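Local coordinates for type III effector Xcv3220-like C-terminal domain-containing protein (Xanthomonas campestris pv. vesicatoria, PDB 4FC9) that is a type III effector secreted into plant host cells, where its all-helical C-terminal domain, the part described here, probably acts as an E3 ubiquitin ligase, at residues A41-S46 and V184-Q189; E51-N54 and G59-S62; R82-E87 and A156-M161; L133-H138 and F142-G147. One frame throughout, in Å; residues are numbered along the deposited sequence.

Contact 1: A41-S46 and V184-Q189; sequences AQAMLS and VHIPEQ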
loop_
_atom_site.group_PDB
_atom_site.type_symbol
_atom_site.label_atom_id
_atom_site.label_comp_id
_atom_site.label_asym_id
_atom_site.label_seq_id
_atom_site.Cartn_x
_atom_site.Cartn_y
_atom_site.Cartn_z
ATOM N N ALA A 41 -8.404 -5.965 -1.561
ATOM C CA ALA A 41 -7.465 -5.489 -0.555
ATOM C C ALA A 41 -7.986 -5.816 0.840
ATOM O O ALA A 41 -7.246 -6.294 1.691
ATOM C CB ALA A 41 -7.224 -3.992 -0.706
ATOM N N GLN A 42 -9.276 -5.589 1.050
ATOM C CA GLN A 42 -9.917 -5.874 2.329
ATOM C C GLN A 42 -9.854 -7.358 2.666
ATOM O O GLN A 42 -9.582 -7.727 3.805
ATOM C CB GLN A 42 -11.371 -5.407 2.304
ATOM C CG GLN A 42 -12.041 -5.325 3.663
ATOM C CD GLN A 42 -13.456 -4.756 3.586
ATOM O OE1 GLN A 42 -13.734 -3.675 4.106
ATOM N NE2 GLN A 42 -14.355 -5.488 2.939
ATOM N N ALA A 43 -10.113 -8.204 1.671
ATOM C CA ALA A 43 -10.041 -9.652 1.844
ATOM C C ALA A 43 -8.629 -10.098 2.223
ATOM O O ALA A 43 -8.449 -10.966 3.077
ATOM C CB ALA A 43 -10.490 -10.355 0.575
HETATM N N MSE A 44 -7.635 -9.497 1.577
HETATM C CA MSE A 44 -6.236 -9.790 1.866
HETATM C C MSE A 44 -5.878 -9.394 3.289
HETATM O O MSE A 44 -5.209 -10.147 4.001
HETATM C CB MSE A 44 -5.326 -9.069 0.874
HETATM C CG MSE A 44 -5.443 -9.600 -0.539
HETATM SE SE MSE A 44 -4.577 -8.480 -1.863
HETATM C CE MSE A 44 -2.711 -8.869 -1.456
ATOM N N LEU A 45 -6.330 -8.211 3.696
ATOM C CA LEU A 45 -6.128 -7.736 5.061
ATOM C C LEU A 45 -6.780 -8.685 6.041
ATOM O O LEU A 45 -6.211 -8.997 7.086
ATOM C CB LEU A 45 -6.727 -6.347 5.243
ATOM C CG LEU A 45 -5.906 -5.205 4.674
ATOM C CD1 LEU A 45 -6.581 -3.891 5.002
ATOM C CD2 LEU A 45 -4.503 -5.260 5.244
ATOM N N SER A 46 -7.983 -9.136 5.701
ATOM C CA SER A 46 -8.683 -10.112 6.516
ATOM C C SER A 46 -7.865 -11.391 6.607
ATOM O O SER A 46 -7.703 -11.955 7.682
ATOM C CB SER A 46 -10.055 -10.421 5.926
ATOM O OG SER A 46 -10.759 -11.322 6.758
ATOM N N VAL A 184 -2.962 -13.249 -6.066
ATOM C CA VAL A 184 -3.247 -13.195 -4.647
ATOM C C VAL A 184 -4.128 -14.380 -4.296
ATOM O O VAL A 184 -4.879 -14.882 -5.132
ATOM C CB VAL A 184 -3.903 -11.859 -4.236
ATOM C CG1 VAL A 184 -3.224 -10.705 -4.956
ATOM C CG2 VAL A 184 -5.386 -11.865 -4.527
ATOM N N HIS A 185 -4.014 -14.847 -3.063
ATOM C CA HIS A 185 -4.687 -16.073 -2.676
ATOM C C HIS A 185 -5.526 -15.888 -1.429
ATOM O O HIS A 185 -5.010 -15.776 -0.322
ATOM C CB HIS A 185 -3.670 -17.193 -2.510
ATOM C CG HIS A 185 -2.814 -17.396 -3.720
ATOM N ND1 HIS A 185 -3.183 -18.218 -4.763
ATOM C CD2 HIS A 185 -1.619 -16.863 -4.067
ATOM C CE1 HIS A 185 -2.245 -18.196 -5.692
ATOM N NE2 HIS A 185 -1.285 -17.380 -5.296
ATOM N N ILE A 186 -6.834 -15.839 -1.634
ATOM C CA ILE A 186 -7.780 -15.664 -0.551
ATOM C C ILE A 186 -8.333 -17.025 -0.161
ATOM O O ILE A 186 -8.767 -17.790 -1.024
ATOM C CB ILE A 186 -8.940 -14.743 -0.981
ATOM C CG1 ILE A 186 -8.396 -13.422 -1.539
ATOM C CG2 ILE A 186 -9.906 -14.506 0.173
ATOM C CD1 ILE A 186 -7.456 -12.684 -0.611
ATOM N N PRO A 187 -8.302 -17.343 1.144
ATOM C CA PRO A 187 -8.877 -18.583 1.664
ATOM C C PRO A 187 -10.303 -18.792 1.175
ATOM O O PRO A 187 -11.056 -17.828 1.012
ATOM C CB PRO A 187 -8.877 -18.351 3.173
ATOM C CG PRO A 187 -7.731 -17.459 3.404
ATOM C CD PRO A 187 -7.657 -16.553 2.207
ATOM N N GLU A 188 -10.665 -20.051 0.950
ATOM C CA GLU A 188 -12.014 -20.420 0.534
ATOM C C GLU A 188 -13.017 -20.127 1.651
ATOM O O GLU A 188 -14.222 -20.350 1.503
ATOM C CB GLU A 188 -12.050 -21.900 0.137
ATOM C CG GLU A 188 -11.027 -22.270 -0.936
ATOM C CD GLU A 188 -11.015 -23.756 -1.268
ATOM O OE1 GLU A 188 -11.670 -24.541 -0.546
ATOM O OE2 GLU A 188 -10.349 -24.138 -2.256
ATOM N N GLN A 189 -12.497 -19.631 2.770
ATOM C CA GLN A 189 -13.301 -19.168 3.889
ATOM C C GLN A 189 -13.682 -17.696 3.739
ATOM O O GLN A 189 -14.864 -17.371 3.633
ATOM C CB GLN A 189 -12.547 -19.383 5.202
ATOM C CG GLN A 189 -13.125 -18.614 6.379
ATOM C CD GLN A 189 -12.876 -19.307 7.704
ATOM O OE1 GLN A 189 -12.613 -20.508 7.744
ATOM N NE2 GLN A 189 -12.960 -18.553 8.795
#

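Contact 2: E51-N54 and G59-S62; sequences EERN and GAPS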
loop_
_atom_site.group_PDB
_atom_site.type_symbol
_atom_site.label_atom_id
_atom_site.label_comp_id
_atom_site.label_asym_id
_atom_site.label_seq_id
_atom_site.Cartn_x
_atom_site.Cartn_y
_atom_site.Cartn_z
ATOM N N GLU A 51 -7.250 -14.294 9.649
ATOM C CA GLU A 51 -6.911 -15.692 9.411
ATOM C C GLU A 51 -5.467 -16.021 9.754
ATOM O O GLU A 51 -5.109 -17.187 9.883
ATOM C CB GLU A 51 -7.167 -16.045 7.952
ATOM C CG GLU A 51 -8.516 -15.595 7.445
ATOM C CD GLU A 51 -9.654 -16.384 8.042
ATOM O OE1 GLU A 51 -9.461 -17.588 8.313
ATOM O OE2 GLU A 51 -10.742 -15.799 8.246
ATOM N N GLU A 52 -4.644 -14.986 9.883
ATOM C CA GLU A 52 -3.212 -15.138 10.117
ATOM C C GLU A 52 -2.567 -15.993 9.031
ATOM O O GLU A 52 -1.754 -16.876 9.300
ATOM C CB GLU A 52 -2.940 -15.676 11.523
ATOM C CG GLU A 52 -3.381 -14.707 12.604
ATOM C CD GLU A 52 -3.195 -15.248 14.002
ATOM O OE1 GLU A 52 -3.942 -16.172 14.393
ATOM O OE2 GLU A 52 -2.310 -14.743 14.715
ATOM N N ARG A 53 -2.950 -15.699 7.794
ATOM C CA ARG A 53 -2.453 -16.405 6.622
ATOM C C ARG A 53 -1.871 -15.440 5.587
ATOM O O ARG A 53 -2.144 -14.239 5.608
ATOM C CB ARG A 53 -3.563 -17.271 6.013
ATOM C CG ARG A 53 -3.975 -18.434 6.910
ATOM C CD ARG A 53 -5.281 -19.072 6.473
ATOM N NE ARG A 53 -5.178 -19.736 5.175
ATOM C CZ ARG A 53 -6.120 -20.526 4.666
ATOM N NH1 ARG A 53 -7.235 -20.759 5.345
ATOM N NH2 ARG A 53 -5.948 -21.088 3.478
ATOM N N ASN A 54 -1.065 -15.995 4.689
ATOM C CA ASN A 54 -0.278 -15.252 3.717
ATOM C C ASN A 54 -0.936 -15.315 2.334
ATOM O O ASN A 54 -0.831 -16.328 1.644
ATOM C CB ASN A 54 1.120 -15.885 3.666
ATOM C CG ASN A 54 2.113 -15.092 2.834
ATOM O OD1 ASN A 54 1.749 -14.201 2.068
ATOM N ND2 ASN A 54 3.386 -15.433 2.977
ATOM N N GLY A 59 -2.490 -21.123 -1.903
ATOM C CA GLY A 59 -3.137 -21.802 -0.794
ATOM C C GLY A 59 -3.226 -20.989 0.480
ATOM O O GLY A 59 -3.789 -21.448 1.468
ATOM N N ALA A 60 -2.673 -19.781 0.450
ATOM C CA ALA A 60 -2.636 -18.902 1.616
ATOM C C ALA A 60 -2.150 -19.597 2.892
ATOM O O ALA A 60 -2.902 -19.720 3.856
ATOM C CB ALA A 60 -3.999 -18.271 1.842
ATOM N N PRO A 61 -0.885 -20.043 2.905
ATOM C CA PRO A 61 -0.385 -20.756 4.081
ATOM C C PRO A 61 -0.279 -19.832 5.287
ATOM O O PRO A 61 -0.211 -18.612 5.127
ATOM C CB PRO A 61 1.010 -21.201 3.639
ATOM C CG PRO A 61 1.430 -20.157 2.679
ATOM C CD PRO A 61 0.185 -19.808 1.918
ATOM N N SER A 62 -0.273 -20.408 6.483
ATOM C CA SER A 62 -0.067 -19.630 7.695
ATOM C C SER A 62 1.293 -18.950 7.648
ATOM O O SER A 62 2.203 -19.443 6.993
ATOM C CB SER A 62 -0.145 -20.545 8.918
ATOM O OG SER A 62 0.084 -19.822 10.115
HETATM O O HOH W 1 -2.540 -19.175 10.517
HETATM O O HOH W 2 3.787 -17.523 5.117
#

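Contact 3: R82-E87 and A156-M161; sequences RDMLAE and AKAVQM. With EDO (1,2-ethanediol), chain E.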
loop_
_atom_site.group_PDB
_atom_site.type_symbol
_atom_site.label_atom_id
_atom_site.label_comp_id
_atom_site.label_asym_id
_atom_site.label_seq_id
_atom_site.Cartn_x
_atom_site.Cartn_y
_atom_site.Cartn_z
ATOM N N ARG A 82 9.238 -10.301 -2.953
ATOM C CA ARG A 82 10.538 -9.917 -3.475
ATOM C C ARG A 82 10.328 -8.936 -4.625
ATOM O O ARG A 82 11.063 -7.958 -4.749
ATOM C CB ARG A 82 11.353 -11.138 -3.920
ATOM C CG ARG A 82 12.827 -10.819 -4.162
ATOM C CD ARG A 82 13.691 -12.068 -4.406
ATOM N NE ARG A 82 14.297 -12.603 -3.184
ATOM C CZ ARG A 82 15.466 -12.209 -2.680
ATOM N NH1 ARG A 82 16.171 -11.259 -3.280
ATOM N NH2 ARG A 82 15.932 -12.762 -1.568
ATOM N N ASP A 83 9.304 -9.188 -5.442
ATOM C CA ASP A 83 8.965 -8.308 -6.565
ATOM C C ASP A 83 8.570 -6.915 -6.100
ATOM O O ASP A 83 9.079 -5.915 -6.601
ATOM C CB ASP A 83 7.809 -8.883 -7.386
ATOM C CG ASP A 83 8.200 -10.112 -8.170
ATOM O OD1 ASP A 83 9.411 -10.386 -8.301
ATOM O OD2 ASP A 83 7.287 -10.803 -8.666
HETATM N N MSE A 84 7.643 -6.859 -5.154
HETATM C CA MSE A 84 7.110 -5.582 -4.694
HETATM C C MSE A 84 8.143 -4.790 -3.917
HETATM O O MSE A 84 8.139 -3.567 -3.950
HETATM C CB MSE A 84 5.849 -5.790 -3.862
HETATM C CG MSE A 84 4.676 -6.294 -4.681
HETATM SE SE MSE A 84 2.979 -5.999 -3.785
HETATM C CE MSE A 84 3.308 -7.079 -2.221
ATOM N N LEU A 85 9.034 -5.490 -3.226
ATOM C CA LEU A 85 10.161 -4.837 -2.571
ATOM C C LEU A 85 10.960 -4.032 -3.588
ATOM O O LEU A 85 11.276 -2.869 -3.358
ATOM C CB LEU A 85 11.051 -5.860 -1.854
ATOM C CG LEU A 85 10.613 -6.247 -0.434
ATOM C CD1 LEU A 85 11.389 -7.449 0.087
ATOM C CD2 LEU A 85 10.757 -5.060 0.513
ATOM N N ALA A 86 11.265 -4.646 -4.726
ATOM C CA ALA A 86 12.022 -3.971 -5.775
ATOM C C ALA A 86 11.261 -2.789 -6.364
ATOM O O ALA A 86 11.842 -1.725 -6.579
ATOM C CB ALA A 86 12.415 -4.952 -6.867
ATOM N N GLU A 87 9.969 -2.983 -6.625
ATOM C CA GLU A 87 9.115 -1.914 -7.141
ATOM C C GLU A 87 9.101 -0.708 -6.206
ATOM O O GLU A 87 9.092 0.435 -6.654
ATOM C CB GLU A 87 7.682 -2.414 -7.351
ATOM C CG GLU A 87 7.508 -3.357 -8.518
ATOM C CD GLU A 87 6.097 -3.893 -8.620
ATOM O OE1 GLU A 87 5.207 -3.372 -7.921
ATOM O OE2 GLU A 87 5.874 -4.841 -9.394
ATOM N N ALA A 156 0.704 -6.856 6.486
ATOM C CA ALA A 156 -0.320 -5.836 6.333
ATOM C C ALA A 156 0.217 -4.706 5.461
ATOM O O ALA A 156 -0.502 -4.174 4.621
ATOM C CB ALA A 156 -0.767 -5.305 7.678
ATOM N N LYS A 157 1.488 -4.354 5.642
ATOM C CA LYS A 157 2.088 -3.330 4.797
ATOM C C LYS A 157 2.171 -3.796 3.347
ATOM O O LYS A 157 1.968 -3.009 2.427
ATOM C CB LYS A 157 3.465 -2.895 5.310
ATOM C CG LYS A 157 4.126 -1.818 4.446
ATOM C CD LYS A 157 3.332 -0.515 4.419
ATOM C CE LYS A 157 3.369 0.177 5.767
ATOM N NZ LYS A 157 2.748 1.530 5.716
ATOM N N ALA A 158 2.460 -5.077 3.143
ATOM C CA ALA A 158 2.539 -5.613 1.790
ATOM C C ALA A 158 1.187 -5.550 1.094
ATOM O O ALA A 158 1.111 -5.279 -0.100
ATOM C CB ALA A 158 3.072 -7.032 1.804
ATOM N N VAL A 159 0.118 -5.795 1.844
ATOM C CA VAL A 159 -1.235 -5.681 1.302
ATOM C C VAL A 159 -1.544 -4.228 0.957
ATOM O O VAL A 159 -2.155 -3.944 -0.075
ATOM C CB VAL A 159 -2.299 -6.235 2.279
ATOM C CG1 VAL A 159 -3.701 -5.968 1.748
ATOM C CG2 VAL A 159 -2.095 -7.722 2.512
ATOM N N GLN A 160 -1.104 -3.311 1.818
ATOM C CA GLN A 160 -1.228 -1.879 1.545
ATOM C C GLN A 160 -0.607 -1.537 0.211
ATOM O O GLN A 160 -1.198 -0.813 -0.588
ATOM C CB GLN A 160 -0.534 -1.042 2.620
ATOM C CG GLN A 160 -1.386 -0.721 3.816
ATOM C CD GLN A 160 -0.915 0.525 4.528
ATOM O OE1 GLN A 160 0.259 0.652 4.857
ATOM N NE2 GLN A 160 -1.825 1.459 4.758
HETATM N N MSE A 161 0.595 -2.052 -0.020
HETATM C CA MSE A 161 1.288 -1.766 -1.258
HETATM C C MSE A 161 0.605 -2.424 -2.443
HETATM O O MSE A 161 0.627 -1.887 -3.553
HETATM C CB MSE A 161 2.753 -2.184 -1.206
HETATM C CG MSE A 161 3.498 -1.626 -2.407
HETATM SE SE MSE A 161 5.308 -2.140 -2.577
HETATM C CE MSE A 161 5.547 -1.651 -4.460
HETATM C C1 EDO E . 11.183 -13.140 -7.136
HETATM O O1 EDO E . 10.357 -12.973 -8.294
HETATM C C2 EDO E . 11.430 -14.625 -6.900
HETATM O O2 EDO E . 12.216 -14.793 -5.715
#

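Contact 4: L133-H138 and F142-G147; sequences LGIVDH and FVYHEG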
loop_
_atom_site.group_PDB
_atom_site.type_symbol
_atom_site.label_atom_id
_atom_site.label_comp_id
_atom_site.label_asym_id
_atom_site.label_seq_id
_atom_site.Cartn_x
_atom_site.Cartn_y
_atom_site.Cartn_z
ATOM N N LEU A 133 6.214 -0.561 0.521
ATOM C CA LEU A 133 7.259 -1.326 1.197
ATOM C C LEU A 133 8.634 -0.685 1.106
ATOM O O LEU A 133 9.627 -1.290 1.492
ATOM C CB LEU A 133 7.322 -2.752 0.638
ATOM C CG LEU A 133 6.137 -3.676 0.922
ATOM C CD1 LEU A 133 6.215 -4.900 0.043
ATOM C CD2 LEU A 133 6.110 -4.067 2.388
ATOM N N GLY A 134 8.694 0.540 0.607
ATOM C CA GLY A 134 9.971 1.199 0.391
ATOM C C GLY A 134 10.249 2.352 1.332
ATOM O O GLY A 134 11.145 3.158 1.084
ATOM N N ILE A 135 9.486 2.430 2.416
ATOM C CA ILE A 135 9.639 3.512 3.377
ATOM C C ILE A 135 10.878 3.324 4.248
ATOM O O ILE A 135 11.368 2.209 4.426
ATOM C CB ILE A 135 8.394 3.646 4.268
ATOM C CG1 ILE A 135 8.184 2.371 5.088
ATOM C CG2 ILE A 135 7.163 3.952 3.413
ATOM C CD1 ILE A 135 7.051 2.474 6.086
ATOM N N VAL A 136 11.388 4.426 4.785
ATOM C CA VAL A 136 12.617 4.384 5.565
ATOM C C VAL A 136 12.394 4.773 7.024
ATOM O O VAL A 136 11.433 5.470 7.352
ATOM C CB VAL A 136 13.718 5.269 4.931
ATOM C CG1 VAL A 136 14.150 4.688 3.592
ATOM C CG2 VAL A 136 13.230 6.702 4.766
ATOM N N ASP A 137 13.282 4.308 7.900
ATOM C CA ASP A 137 13.183 4.627 9.316
ATOM C C ASP A 137 13.858 5.960 9.620
ATOM O O ASP A 137 14.294 6.665 8.710
ATOM C CB ASP A 137 13.770 3.502 10.174
ATOM C CG ASP A 137 15.240 3.224 9.871
ATOM O OD1 ASP A 137 15.958 4.128 9.395
ATOM O OD2 ASP A 137 15.681 2.085 10.127
ATOM N N HIS A 138 13.973 6.288 10.901
ATOM C CA HIS A 138 14.547 7.562 11.307
ATOM C C HIS A 138 16.028 7.682 10.941
ATOM O O HIS A 138 16.592 8.771 10.985
ATOM C CB HIS A 138 14.364 7.769 12.808
ATOM C CG HIS A 138 15.283 6.939 13.640
ATOM N ND1 HIS A 138 15.013 5.627 13.963
ATOM C CD2 HIS A 138 16.480 7.228 14.204
ATOM C CE1 HIS A 138 16.001 5.144 14.696
ATOM N NE2 HIS A 138 16.901 6.096 14.857
ATOM N N PHE A 142 15.812 1.314 4.990
ATOM C CA PHE A 142 14.554 0.705 4.577
ATOM C C PHE A 142 13.974 -0.140 5.693
ATOM O O PHE A 142 14.661 -0.985 6.262
ATOM C CB PHE A 142 14.737 -0.145 3.322
ATOM C CG PHE A 142 15.096 0.649 2.100
ATOM C CD1 PHE A 142 14.251 1.637 1.625
ATOM C CD2 PHE A 142 16.278 0.400 1.418
ATOM C CE1 PHE A 142 14.582 2.370 0.493
ATOM C CE2 PHE A 142 16.614 1.124 0.286
ATOM C CZ PHE A 142 15.769 2.109 -0.178
ATOM N N VAL A 143 12.708 0.102 6.003
ATOM C CA VAL A 143 12.021 -0.637 7.046
ATOM C C VAL A 143 11.825 -2.082 6.613
ATOM O O VAL A 143 12.003 -3.009 7.406
ATOM C CB VAL A 143 10.658 0.003 7.366
ATOM C CG1 VAL A 143 9.879 -0.851 8.355
ATOM C CG2 VAL A 143 10.854 1.405 7.898
ATOM N N TYR A 144 11.479 -2.268 5.343
ATOM C CA TYR A 144 11.188 -3.592 4.812
ATOM C C TYR A 144 12.207 -4.002 3.759
ATOM O O TYR A 144 12.511 -3.238 2.845
ATOM C CB TYR A 144 9.784 -3.619 4.214
ATOM C CG TYR A 144 8.736 -3.031 5.127
ATOM C CD1 TYR A 144 8.162 -3.790 6.142
ATOM C CD2 TYR A 144 8.323 -1.713 4.980
ATOM C CE1 TYR A 144 7.206 -3.252 6.986
ATOM C CE2 TYR A 144 7.370 -1.165 5.819
ATOM C CZ TYR A 144 6.815 -1.940 6.819
ATOM O OH TYR A 144 5.865 -1.399 7.655
ATOM N N HIS A 145 12.725 -5.217 3.890
ATOM C CA HIS A 145 13.723 -5.739 2.961
ATOM C C HIS A 145 13.565 -7.252 2.822
ATOM O O HIS A 145 12.677 -7.845 3.434
ATOM C CB HIS A 145 15.127 -5.398 3.453
ATOM C CG HIS A 145 15.364 -5.770 4.880
ATOM N ND1 HIS A 145 15.899 -6.981 5.255
ATOM C CD2 HIS A 145 15.115 -5.097 6.029
ATOM C CE1 HIS A 145 15.984 -7.036 6.571
ATOM N NE2 HIS A 145 15.514 -5.906 7.065
ATOM N N GLU A 146 14.432 -7.874 2.028
ATOM C CA GLU A 146 14.329 -9.303 1.741
ATOM C C GLU A 146 14.441 -10.179 2.993
ATOM O O GLU A 146 13.938 -11.295 3.020
ATOM C CB GLU A 146 15.384 -9.721 0.713
ATOM C CG GLU A 146 15.279 -9.008 -0.634
ATOM C CD GLU A 146 15.881 -7.614 -0.621
ATOM O OE1 GLU A 146 16.102 -7.056 0.473
ATOM O OE2 GLU A 146 16.139 -7.070 -1.713
ATOM N N GLY A 147 15.094 -9.665 4.027
ATOM C CA GLY A 147 15.236 -10.396 5.270
ATOM C C GLY A 147 14.133 -10.125 6.279
ATOM O O GLY A 147 14.182 -10.626 7.403
HETATM O O HOH W 3 11.447 -0.269 3.404
HETATM O O HOH W 4 15.350 -0.685 9.299
#

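Contact 1: A41-S46 and V184-Q189
Ile186 meets Ala43 and Met44 through its CD1 methyl. The contact is apolar, and no hydrogen bond crosses it. Ile186 CD1 lies 3.7 Å from Met44 CG and 4.0 Å from Ala43 CB. It also approaches the helix backbone, 3.9 Å from Met44 N. The methyl touches two successive side chains, close to the helix surface. Ile186 and Met44 cross at about a right angle.

The second apolar group is Met44 with Val184. Met44 is a selenomethionine. Its chain runs straight through chi2 and then turns at chi3 (73°). The turn lays the SE-CE bond beside one branch of the valine: Val184 CG1 is 4.0 Å from Met44 SE and 4.0 Å from Met44 CE. These side chains also cross nearly perpendicularly.

Leu45 N bonds to Ala41 O at 2.9 Å within the helix, and Ala43 O receives Thr47 OG1. His185 is joined to Pro55 by a backbone hydrogen bond, and its CB points away from the helix, whereas that of Val184 points toward it.

Val159 and Trp162 of helix 152-171 also pack on Met44, and Trp162 reaches Val184 as well. This is an extended C-terminal tail laid against helix 32-49 in an all-helical domain.

Contact 2: E51-N54 and G59-S62
Ala60 O is gripped by the side chain of Arg53. Arg53 NE donates to Ala60 O at 2.6 Å, with a nearly straight N-H...O angle of 166°, and lies in the carbonyl plane. Arg53 NH2 adds a weak bond to the same oxygen. It also bonds Gly59 O at 3.0 Å. Both oxygens lie at the guanidinium edge, close to its plane, which fixes how the group is turned. The bend at chi3 (66°) brings NE and NH2 round to these carbonyls.

The backbones meet too. Asn54 N donates to Pro61 O at 2.8 Å, and Arg53 forms a single beta bridge with Ser62. Ala60 CA makes a CA-H...O contact of 3.1 Å with Asn54 O.

Two waters extend the join. One donates a hydrogen bond to Glu52 O and bonds Ser62 OG, which is also bonded to Leu64 N. The other accepts from Asn54 ND2 and donates to Ser62 O. Asn54 OD1 turns to Phe56 N, as in an Asx turn.

Both segments belong to the loop that leaves helix 32-49 and leads to helix 79-88. Arg53 is tied by its backbone to Thr47 of the first helix and touches Pro187 of the C-terminal tail.

Contact 3: R82-E87 and A156-M161
Met84 enters the contact with Met161 at its first side-chain carbon. Met84 CB points toward segment 156-161 and lies 3.9 Å from Met161 SE. Further along, Met84 SE passes 4.2 Å from Ala158 O. The chain then bends at chi3 (-62°), which turns the terminal methyl onto Ala158. There Met84 CE is 3.5 Å from Ala158 O and 4.0 Å from Ala158 CB. Both methionines are selenomethionines.

The two helix segments cross at 64°, with their axes 11.0 Å apart at closest approach. This is buried helix-helix packing in an all-helical, bilobal domain. The long selenomethionine side chains span the distance between the axes, and no hydrogen bond joins the two segments.

Met161 reaches back the other way. Its chain is extended, and Met161 CE arrives 3.3 Å from Met84 O and 3.7 Å from Glu87 CB. The carboxylate of Glu87 has its own partner, a salt bridge from OE2 to Arg165 NH2 further along helix 152-171. Phe56 and Leu182 also pack on Met84. Lys157 NZ bonds Gln160 OE1 at 2.8 Å and Ser130 O. On helix 79-88, Asp83 OD1 accepts a hydrogen bond from a 1,2-ethanediol molecule, probably from the crystallisation liquor.

Contact 4: L133-H138 and F142-G147
Tyr144 lies with its ring between Leu133 and Val143, beside a hairpin-like turn, residues 137-141, closed by a single beta bridge between Val136 and Phe142. Leu133 CD2 makes a CH-pi contact over one ring face. It is 4.3 Å from the Tyr144 ring centroid and 23° off the normal, displaced toward the rim. Val143 CG1 sits over the centre of the opposite face. Ile135 comes in at the edge instead, with CD1 3.7 Å from Tyr144 CE2. Its chi1 of 62° sets CG1 between the backbone N and the carbonyl carbon, and CG1 reaches both Tyr144 CE2 and Val143 CG2.

Phe142 is turned differently. Its CB points away from the other segment, yet the ring edge comes back to Gly134 O, 3.5 Å from Phe142 CD1. Val136 CG1 meets the same ring carbon obliquely. Arg89 makes a cation-pi contact with this ring and also bonds Tyr144 O.

The backbone tie is Val143 N to Ile135 O, 3.0 Å long and almost straight at 175°. Tyr144 N donates to a water at 2.8 Å. Leu133 links the loop to the interior by touching Met84, Leu85 and Met161. Near the turn, Asp137 OD1 takes bonds from Leu139 N and Gln141 N. A second water donates to both Asp137 OD2 (2.9 Å) and Phe142 O (3.1 Å).

Contact 3 is the buried one, with its centre about 7 Å from that of the chain. Contacts 1 and 2 are partly buried, and contact 4 lies at the surface. Helix 152-171 connects several of them: Val159 packs on Ala41, Met44 and Leu45 of contact 1, while Lys157 CE is 3.5 Å from Tyr144 OH of contact 4. Contacts 1 and 2 adjoin at the end of helix 32-49, where Ser46 O probably bonds Glu51 N. The chemistry follows the setting. Contacts 1 and 3, which involve helices, join through methyls and selenium without hydrogen bonds. Loop contacts 2 and 4 share backbone bonds, beta bridges and waters; Arg53 on carbonyls leads contact 2, ring packing joins contact 4.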